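Local coordinates for protein glutaredoxin 2 (PDB 3IR4) that binds glutathione and, as a glutaredoxin with a GST-like architecture, probably catalyses glutathione-dependent thiol-disulfide exchange, at residues A[33-37]-A[115-121]; A[105-110]-A[136-140]; A[179-183]-A[208-212]. One frame throughout, in Å; residues are numbered along the deposited sequence.

Interaction 1: A[33-37]-A[115-121]; sequences VLQND and EFSTPAA
Asn36 CG is anti to the backbone N (chi1 -162°), which lays its amide beside the edge of the Phe116 ring, while Glu115 holds CG between its own N and carbonyl carbon (chi1 61°), which sets CG over the centre of one face of that ring; a bend at chi2 then turns the Glu115 carboxylate toward Val33. The two residues are tied by the backbone bond of the contact: Asn36 N donates to Glu115 O at 2.8 Å. Next to it, the CG of Asn36 is 3.7 Å from Phe116 CE1, with the amide plane steeply inclined (73°) to the ring. Glu115 CB presses on Leu34 O at 3.1 Å. The carboxylate of Glu115 passes Val33, whose CG1 is 3.5 Å from OE1; its polar partners are His11 ND1 and the backbone N of Asp10. Further along, the methyl of Ala121 packs against the carboxylate of Asp37, 3.6 Å from OD2, at the first turn of helix 119-133. Thr118 is the N-cap of that helix, its OG1 accepting from Ala121 N at 3.0 Å, and the bent side chain of Gln35 lies across Ser117 and Thr118. Asn36 also touches Tyr124, and its backbone O accepts from Lys49, two residues that line the glutathione pocket. One backbone bond, reinforced by close side-chain packing, thus joins the thioredoxin-like domain to the helical domain beside bound glutathione, and the grip of Glu115 on Asp10 and His11 carries the link to the loop just before Cys12.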
loop_
_atom_site.group_PDB
_atom_site.type_symbol
_atom_site.label_atom_id
_atom_site.label_comp_id
_atom_site.label_asym_id
_atom_site.label_seq_id
_atom_site.Cartn_x
_atom_site.Cartn_y
_atom_site.Cartn_z
ATOM N N VAL A 33 -0.081 13.822 4.684
ATOM C CA VAL A 33 0.603 12.803 5.443
ATOM C C VAL A 33 0.690 13.248 6.891
ATOM O O VAL A 33 1.187 14.340 7.177
ATOM C CB VAL A 33 2.022 12.565 4.904
ATOM C CG1 VAL A 33 2.687 11.488 5.766
ATOM C CG2 VAL A 33 2.015 12.135 3.453
ATOM N N LEU A 34 0.162 12.443 7.788
ATOM C CA LEU A 34 0.219 12.697 9.209
ATOM C C LEU A 34 1.464 12.106 9.831
ATOM O O LEU A 34 1.948 11.075 9.396
ATOM C CB LEU A 34 -1.011 12.075 9.873
ATOM C CG LEU A 34 -2.357 12.650 9.458
ATOM C CD1 LEU A 34 -3.500 11.871 10.112
ATOM C CD2 LEU A 34 -2.407 14.141 9.809
ATOM N N GLN A 35 1.982 12.762 10.860
ATOM C CA GLN A 35 3.076 12.170 11.632
ATOM C C GLN A 35 2.620 10.859 12.253
ATOM O O GLN A 35 1.497 10.743 12.739
ATOM C CB GLN A 35 3.598 13.098 12.730
ATOM C CG GLN A 35 4.243 14.354 12.193
ATOM C CD GLN A 35 5.430 14.025 11.300
ATOM O OE1 GLN A 35 5.357 14.159 10.072
ATOM N NE2 GLN A 35 6.497 13.514 11.913
ATOM N N ASN A 36 3.522 9.869 12.271
ATOM C CA ASN A 36 3.122 8.552 12.739
ATOM C C ASN A 36 2.728 8.502 14.207
ATOM O O ASN A 36 1.964 7.621 14.595
ATOM C CB ASN A 36 4.212 7.535 12.445
ATOM C CG ASN A 36 3.716 6.097 12.495
ATOM O OD1 ASN A 36 4.137 5.325 13.367
ATOM N ND2 ASN A 36 2.824 5.715 11.573
ATOM N N ASP A 37 3.227 9.447 15.008
ATOM C CA ASP A 37 2.881 9.534 16.426
ATOM C C ASP A 37 1.725 10.489 16.724
ATOM O O ASP A 37 1.419 10.721 17.883
ATOM C CB ASP A 37 4.123 9.911 17.266
ATOM C CG ASP A 37 4.728 11.273 16.914
ATOM O OD1 ASP A 37 5.558 11.801 17.719
ATOM O OD2 ASP A 37 4.410 11.822 15.840
ATOM N N GLU A 115 5.809 10.561 7.233
ATOM C CA GLU A 115 5.235 10.282 8.544
ATOM C C GLU A 115 6.272 10.012 9.612
ATOM O O GLU A 115 5.938 9.974 10.800
ATOM C CB GLU A 115 4.218 9.137 8.500
ATOM C CG GLU A 115 4.728 7.794 8.058
ATOM C CD GLU A 115 4.686 7.537 6.562
ATOM O OE1 GLU A 115 4.579 8.518 5.775
ATOM O OE2 GLU A 115 4.778 6.350 6.174
ATOM N N PHE A 116 7.513 9.782 9.191
ATOM C CA PHE A 116 8.617 9.520 10.127
ATOM C C PHE A 116 9.587 10.682 10.140
ATOM O O PHE A 116 10.725 10.531 10.538
ATOM C CB PHE A 116 9.389 8.257 9.759
ATOM C CG PHE A 116 8.536 7.012 9.615
ATOM C CD1 PHE A 116 7.551 6.700 10.540
ATOM C CD2 PHE A 116 8.782 6.114 8.592
ATOM C CE1 PHE A 116 6.782 5.545 10.424
ATOM C CE2 PHE A 116 8.007 4.959 8.448
ATOM C CZ PHE A 116 7.039 4.673 9.378
ATOM N N SER A 117 9.167 11.856 9.699
ATOM C CA SER A 117 10.119 12.962 9.549
ATOM C C SER A 117 10.743 13.432 10.829
ATOM O O SER A 117 11.860 13.880 10.828
ATOM C CB SER A 117 9.514 14.112 8.773
ATOM O OG SER A 117 8.391 14.629 9.401
ATOM N N THR A 118 10.029 13.328 11.925
ATOM C CA THR A 118 10.591 13.728 13.217
ATOM C C THR A 118 11.209 12.493 13.881
ATOM O O THR A 118 10.709 11.369 13.742
ATOM C CB THR A 118 9.551 14.321 14.175
ATOM O OG1 THR A 118 8.571 13.325 14.494
ATOM C CG2 THR A 118 8.895 15.573 13.579
ATOM N N PRO A 119 12.306 12.702 14.639
ATOM C CA PRO A 119 12.823 11.597 15.413
ATOM C C PRO A 119 11.771 10.931 16.309
ATOM O O PRO A 119 11.775 9.721 16.464
ATOM C CB PRO A 119 13.935 12.266 16.239
ATOM C CG PRO A 119 14.423 13.385 15.347
ATOM C CD PRO A 119 13.211 13.874 14.650
ATOM N N ALA A 120 10.895 11.715 16.921
ATOM C CA ALA A 120 9.877 11.147 17.803
ATOM C C ALA A 120 8.935 10.212 17.045
ATOM O O ALA A 120 8.569 9.160 17.548
ATOM C CB ALA A 120 9.087 12.236 18.512
ATOM N N ALA A 121 8.506 10.608 15.851
ATOM C CA ALA A 121 7.602 9.789 15.051
ATOM C C ALA A 121 8.243 8.491 14.620
ATOM O O ALA A 121 7.629 7.437 14.668
ATOM C CB ALA A 121 7.118 10.553 13.848
#

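Interaction 2: A[105-110]-A[136-140]; sequences LPRFAK and FDNHL
Leu140 reaches across to Pro106, and its branches then part between two basic chains. From CB the side chain leads, with CG set opposite the carbonyl carbon (chi1 -76°), to the proline ring, where CG lies 3.7 Å from Pro106 CB. Its CD1 goes to Lys110, meeting that chain tip to tip, 3.7 Å from NZ. The other branch, CD2, settles over one face of the Arg107 guanidinium, 3.6 Å from NH1. Pro106 is shared with Phe136: its CA sits over the middle of the ring, 3.9 Å from the centroid and only 10° off the normal, a CH-pi contact, while Leu105 C covers the same face nearer the rim. Ala109 CB comes to Phe136 CE2 at 3.5 Å, and Pro106 CG also reaches the CB of His139. Two waters span the polar margins. One accepts from Arg107 NH1 and gives a weak bond to His139 O; the other accepts from Lys110 NZ and donates to Asp137 OD1, so a water bridges the opposite charges, whose NZ and OD1 are themselves 4.9 Å apart. Arg107 is gripped further by Ser143, Leu103 O and the C-terminal Ile218 O, which would hold its guanidinium in place against the leucine methyl. A proline at a kink in helix 101-108, set by a CH-pi contact over an aromatic ring from the first turn of helix 136-141, makes this an apolar helix-to-helix contact with solvated margins, within the all-helical C-terminal domain of the GST-like fold.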
loop_
_atom_site.group_PDB
_atom_site.type_symbol
_atom_site.label_atom_id
_atom_site.label_comp_id
_atom_site.label_asym_id
_atom_site.label_seq_id
_atom_site.Cartn_x
_atom_site.Cartn_y
_atom_site.Cartn_z
ATOM N N LEU A 105 8.898 -3.841 7.494
ATOM C CA LEU A 105 8.884 -2.940 8.646
ATOM C C LEU A 105 10.261 -2.386 9.002
ATOM O O LEU A 105 10.380 -1.186 9.250
ATOM C CB LEU A 105 8.193 -3.592 9.851
ATOM C CG LEU A 105 6.726 -4.040 9.648
ATOM C CD1 LEU A 105 6.232 -4.687 10.909
ATOM C CD2 LEU A 105 5.817 -2.899 9.216
ATOM N N PRO A 106 11.315 -3.230 9.008
ATOM C CA PRO A 106 12.606 -2.667 9.346
ATOM C C PRO A 106 13.080 -1.640 8.340
ATOM O O PRO A 106 13.822 -0.731 8.695
ATOM C CB PRO A 106 13.530 -3.902 9.365
ATOM C CG PRO A 106 12.654 -5.049 9.613
ATOM C CD PRO A 106 11.386 -4.700 8.879
ATOM N N ARG A 107 12.707 -1.830 7.073
ATOM C CA ARG A 107 13.071 -0.909 6.023
ATOM C C ARG A 107 12.246 0.373 6.073
ATOM O O ARG A 107 12.789 1.477 5.916
ATOM C CB ARG A 107 13.029 -1.609 4.659
ATOM C CG ARG A 107 14.151 -2.621 4.516
ATOM C CD ARG A 107 14.004 -3.459 3.272
ATOM N NE ARG A 107 15.136 -4.375 3.036
ATOM C CZ ARG A 107 15.367 -5.468 3.751
ATOM N NH1 ARG A 107 14.517 -5.866 4.681
ATOM N NH2 ARG A 107 16.466 -6.179 3.533
ATOM N N PHE A 108 10.947 0.260 6.331
ATOM C CA PHE A 108 10.140 1.451 6.537
ATOM C C PHE A 108 10.774 2.335 7.628
ATOM O O PHE A 108 10.896 3.547 7.465
ATOM C CB PHE A 108 8.707 1.098 6.995
ATOM C CG PHE A 108 7.837 0.390 5.969
ATOM C CD1 PHE A 108 7.992 0.525 4.602
ATOM C CD2 PHE A 108 6.756 -0.323 6.417
ATOM C CE1 PHE A 108 7.116 -0.104 3.720
ATOM C CE2 PHE A 108 5.866 -0.936 5.519
ATOM C CZ PHE A 108 6.066 -0.822 4.198
ATOM N N ALA A 109 11.180 1.705 8.720
ATOM C CA ALA A 109 11.712 2.413 9.879
ATOM C C ALA A 109 13.026 3.145 9.609
ATOM O O ALA A 109 13.391 4.032 10.361
ATOM C CB ALA A 109 11.917 1.446 10.999
ATOM N N LYS A 110 13.728 2.728 8.557
ATOM C CA LYS A 110 14.987 3.315 8.143
ATOM C C LYS A 110 14.882 4.273 6.980
ATOM O O LYS A 110 15.885 4.824 6.565
ATOM C CB LYS A 110 15.960 2.207 7.766
ATOM C CG LYS A 110 16.527 1.457 8.958
ATOM C CD LYS A 110 17.233 0.159 8.538
ATOM C CE LYS A 110 18.408 -0.244 9.407
ATOM N NZ LYS A 110 18.050 -0.453 10.824
ATOM N N PHE A 136 13.848 -5.894 14.624
ATOM C CA PHE A 136 14.199 -5.409 13.307
ATOM C C PHE A 136 15.580 -5.916 12.917
ATOM O O PHE A 136 15.794 -6.298 11.762
ATOM C CB PHE A 136 14.174 -3.884 13.254
ATOM C CG PHE A 136 12.803 -3.266 13.247
ATOM C CD1 PHE A 136 11.623 -3.998 13.084
ATOM C CD2 PHE A 136 12.712 -1.887 13.268
ATOM C CE1 PHE A 136 10.409 -3.354 13.015
ATOM C CE2 PHE A 136 11.485 -1.263 13.199
ATOM C CZ PHE A 136 10.350 -1.994 13.026
ATOM N N ASP A 137 16.544 -5.915 13.839
ATOM C CA ASP A 137 17.881 -6.412 13.470
ATOM C C ASP A 137 17.895 -7.886 13.143
ATOM O O ASP A 137 18.575 -8.301 12.210
ATOM C CB ASP A 137 18.934 -6.046 14.505
ATOM C CG ASP A 137 19.523 -4.678 14.239
ATOM O OD1 ASP A 137 19.954 -4.361 13.085
ATOM O OD2 ASP A 137 19.622 -3.931 15.209
ATOM N N ASN A 138 17.152 -8.691 13.897
ATOM C CA ASN A 138 17.044 -10.085 13.573
ATOM C C ASN A 138 16.491 -10.254 12.149
ATOM O O ASN A 138 17.009 -10.999 11.335
ATOM C CB ASN A 138 16.150 -10.788 14.607
ATOM C CG ASN A 138 15.876 -12.230 14.254
ATOM O OD1 ASN A 138 15.147 -12.526 13.308
ATOM N ND2 ASN A 138 16.425 -13.136 15.032
ATOM N N HIS A 139 15.412 -9.550 11.872
ATOM C CA HIS A 139 14.789 -9.671 10.560
ATOM C C HIS A 139 15.719 -9.218 9.452
ATOM O O HIS A 139 15.789 -9.872 8.403
ATOM C CB HIS A 139 13.488 -8.890 10.541
ATOM C CG HIS A 139 12.492 -9.387 11.519
ATOM N ND1 HIS A 139 11.380 -8.663 11.875
ATOM C CD2 HIS A 139 12.496 -10.492 12.296
ATOM C CE1 HIS A 139 10.704 -9.346 12.788
ATOM N NE2 HIS A 139 11.378 -10.441 13.089
ATOM N N LEU A 140 16.424 -8.094 9.654
ATOM C CA LEU A 140 17.363 -7.623 8.643
ATOM C C LEU A 140 18.490 -8.619 8.383
ATOM O O LEU A 140 18.927 -8.792 7.251
ATOM C CB LEU A 140 17.916 -6.256 9.052
ATOM C CG LEU A 140 16.970 -5.071 8.847
ATOM C CD1 LEU A 140 17.538 -3.851 9.560
ATOM C CD2 LEU A 140 16.714 -4.795 7.386
HETATM O O HOH W 1 14.502 -8.008 6.572
HETATM O O HOH W 2 20.214 -2.143 11.525
#

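Interaction 3: A[179-183]-A[208-212]; sequences FPLLR and TQINL
Asn211 O is gripped by Arg183 through two nitrogens. The straighter bond, in the conformer given, comes from NE, at 2.6 Å (166° at the hydrogen), approaching nearly along the C=O axis and close to the guanidinium plane; NH2 adds a weak, bent bond to the same oxygen at 3.3 Å. NH2 also lies beside the side-chain OD1 of Asn211, but that separation is implausibly short and doubtful. Arg183 has a second conformer, which leaves all the fine geometry of this end less certain. What brings the arginine here is its torsions: CG lies opposite the backbone N (chi1 -175°) and the chain bends at chi2, carrying the guanidinium away from helix 173-185 and alongside the tail that follows helix 195-208. Ile210 CG2 sits over one guanidinium face, 3.7 Å from NE, the two side chains crossing at about a right angle. Nearer the arginine's backbone, Leu212 CD2 passes CG at 4.1 Å, the chains sliding past each other in opposite directions. One turn back along the helix, Phe179 packs beside the same residues: Arg183 CB lies over one ring face, Ile210 CB is at the ring edge 4.2 Å from CE2, and Thr208 OG1 stands obliquely to it while bonding to Met204 O. The tail leaves helix 195-208 in a Schellman motif at Gln209. Arg183 also forms a salt bridge through NH2 with Asp10, and its side chain packs on Val16 of helix 13-25. The buried guanidinium thus has the Asn211 carbonyl and the Asp10 carboxylate as partners, which would offset its charge, fasten the C-terminal tail to helix 173-185 and tie both to the thioredoxin-like domain near Cys12.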
loop_
_atom_site.group_PDB
_atom_site.type_symbol
_atom_site.label_atom_id
_atom_site.label_comp_id
_atom_site.label_asym_id
_atom_site.label_seq_id
_atom_site.Cartn_x
_atom_site.Cartn_y
_atom_site.Cartn_z
ATOM N N PHE A 179 -1.423 -4.402 -5.730
ATOM C CA PHE A 179 -0.502 -3.333 -6.032
ATOM C C PHE A 179 0.229 -2.755 -4.796
ATOM O O PHE A 179 1.436 -2.579 -4.860
ATOM C CB PHE A 179 -1.125 -2.226 -6.880
ATOM C CG PHE A 179 -0.186 -1.076 -7.100
ATOM C CD1 PHE A 179 0.938 -1.227 -7.910
ATOM C CD2 PHE A 179 -0.366 0.107 -6.426
ATOM C CE1 PHE A 179 1.817 -0.207 -8.098
ATOM C CE2 PHE A 179 0.533 1.157 -6.609
ATOM C CZ PHE A 179 1.634 0.992 -7.432
ATOM N N PRO A 180 -0.474 -2.492 -3.688
ATOM C CA PRO A 180 0.243 -1.907 -2.543
ATOM C C PRO A 180 1.388 -2.784 -2.049
ATOM O O PRO A 180 2.436 -2.259 -1.627
ATOM C CB PRO A 180 -0.846 -1.740 -1.498
ATOM C CG PRO A 180 -2.126 -1.610 -2.297
ATOM C CD PRO A 180 -1.930 -2.541 -3.452
ATOM N N LEU A 181 1.177 -4.095 -2.031
ATOM C CA LEU A 181 2.226 -5.015 -1.625
ATOM C C LEU A 181 3.436 -4.917 -2.565
ATOM O O LEU A 181 4.580 -4.801 -2.130
ATOM C CB LEU A 181 1.658 -6.439 -1.585
ATOM C CG LEU A 181 2.671 -7.538 -1.333
ATOM C CD1 LEU A 181 3.394 -7.346 -0.002
ATOM C CD2 LEU A 181 1.970 -8.887 -1.400
ATOM N N LEU A 182 3.176 -4.946 -3.868
ATOM C CA LEU A 182 4.256 -4.855 -4.834
ATOM C C LEU A 182 4.963 -3.505 -4.739
ATOM O O LEU A 182 6.187 -3.435 -4.827
ATOM C CB LEU A 182 3.774 -5.130 -6.258
ATOM C CG LEU A 182 3.073 -6.468 -6.497
ATOM C CD1 LEU A 182 2.658 -6.580 -7.950
ATOM C CD2 LEU A 182 3.962 -7.645 -6.090
ATOM N N ARG A 183 4.186 -2.430 -4.635
ATOM C CA ARG A 183 4.749 -1.088 -4.519
ATOM C C ARG A 183 5.721 -1.016 -3.345
ATOM O O ARG A 183 6.853 -0.552 -3.461
ATOM C CB ARG A 183 3.594 -0.091 -4.373
ATOM C CG ARG A 183 3.956 1.390 -4.351
ATOM C CD ARG A 183 4.112 1.979 -2.981
ATOM N NE ARG A 183 4.361 3.419 -3.101
ATOM C CZ ARG A 183 4.271 4.290 -2.101
ATOM N NH1 ARG A 183 3.985 3.891 -0.867
ATOM N NH2 ARG A 183 4.477 5.568 -2.343
ATOM N N THR A 208 -1.982 4.632 -11.522
ATOM C CA THR A 208 -2.509 5.055 -10.217
ATOM C C THR A 208 -1.904 6.359 -9.715
ATOM O O THR A 208 -2.395 6.908 -8.749
ATOM C CB THR A 208 -2.308 4.001 -9.119
ATOM O OG1 THR A 208 -0.906 3.837 -8.871
ATOM C CG2 THR A 208 -3.016 2.684 -9.422
ATOM N N GLN A 209 -0.859 6.887 -10.371
ATOM C CA GLN A 209 -0.186 8.118 -9.881
ATOM C C GLN A 209 0.415 7.896 -8.500
ATOM O O GLN A 209 0.367 8.787 -7.643
ATOM C CB GLN A 209 -1.122 9.337 -9.858
ATOM C CG GLN A 209 -1.646 9.760 -11.206
ATOM C CD GLN A 209 -0.641 10.475 -12.087
ATOM O OE1 GLN A 209 0.539 10.579 -11.772
ATOM N NE2 GLN A 209 -1.112 10.966 -13.211
ATOM N N ILE A 210 0.941 6.704 -8.266
ATOM C CA ILE A 210 1.576 6.376 -6.979
ATOM C C ILE A 210 2.982 5.912 -7.281
ATOM O O ILE A 210 3.192 5.027 -8.095
ATOM C CB ILE A 210 0.782 5.298 -6.213
ATOM C CG1 ILE A 210 -0.635 5.770 -5.902
ATOM C CG2 ILE A 210 1.549 4.872 -4.961
ATOM C CD1 ILE A 210 -1.607 4.682 -5.481
ATOM N N ASN A 211 3.950 6.520 -6.613
ATOM C CA ASN A 211 5.353 6.225 -6.854
ATOM C C ASN A 211 5.810 4.892 -6.361
ATOM O O ASN A 211 5.386 4.417 -5.329
ATOM C CB ASN A 211 6.212 7.311 -6.163
ATOM C CG ASN A 211 6.175 7.240 -4.606
ATOM O OD1 ASN A 211 5.097 7.153 -3.967
ATOM N ND2 ASN A 211 7.322 7.344 -4.006
ATOM N N LEU A 212 6.734 4.296 -7.105
ATOM C CA LEU A 212 7.478 3.149 -6.601
ATOM C C LEU A 212 8.615 3.701 -5.726
ATOM O O LEU A 212 8.949 4.889 -5.774
ATOM C CB LEU A 212 8.018 2.303 -7.722
ATOM C CG LEU A 212 6.942 1.718 -8.633
ATOM C CD1 LEU A 212 7.594 0.931 -9.747
ATOM C CD2 LEU A 212 5.959 0.858 -7.877
#

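Interaction 3 lies nearest the middle of the chain, about 7 Å from its centre, whereas interactions 1 and 2 lie about 18 and 17 Å out. Interaction 1 is partly buried and joins the two domains directly; interactions 2 and 3, both buried, each pair segments within the helical domain. Helix 119-133 starts in interaction 1 and leads to helix 136-141 of interaction 2, and the two contacts touch where Phe116 CE2 packs on Phe108 O. Interaction 3 touches neither. Their chemistry differs: a backbone bond with capping in 1, apolar packing edged by water in 2, a buried arginine on a carbonyl in 3. Asp10 is a common partner of 1 and 3.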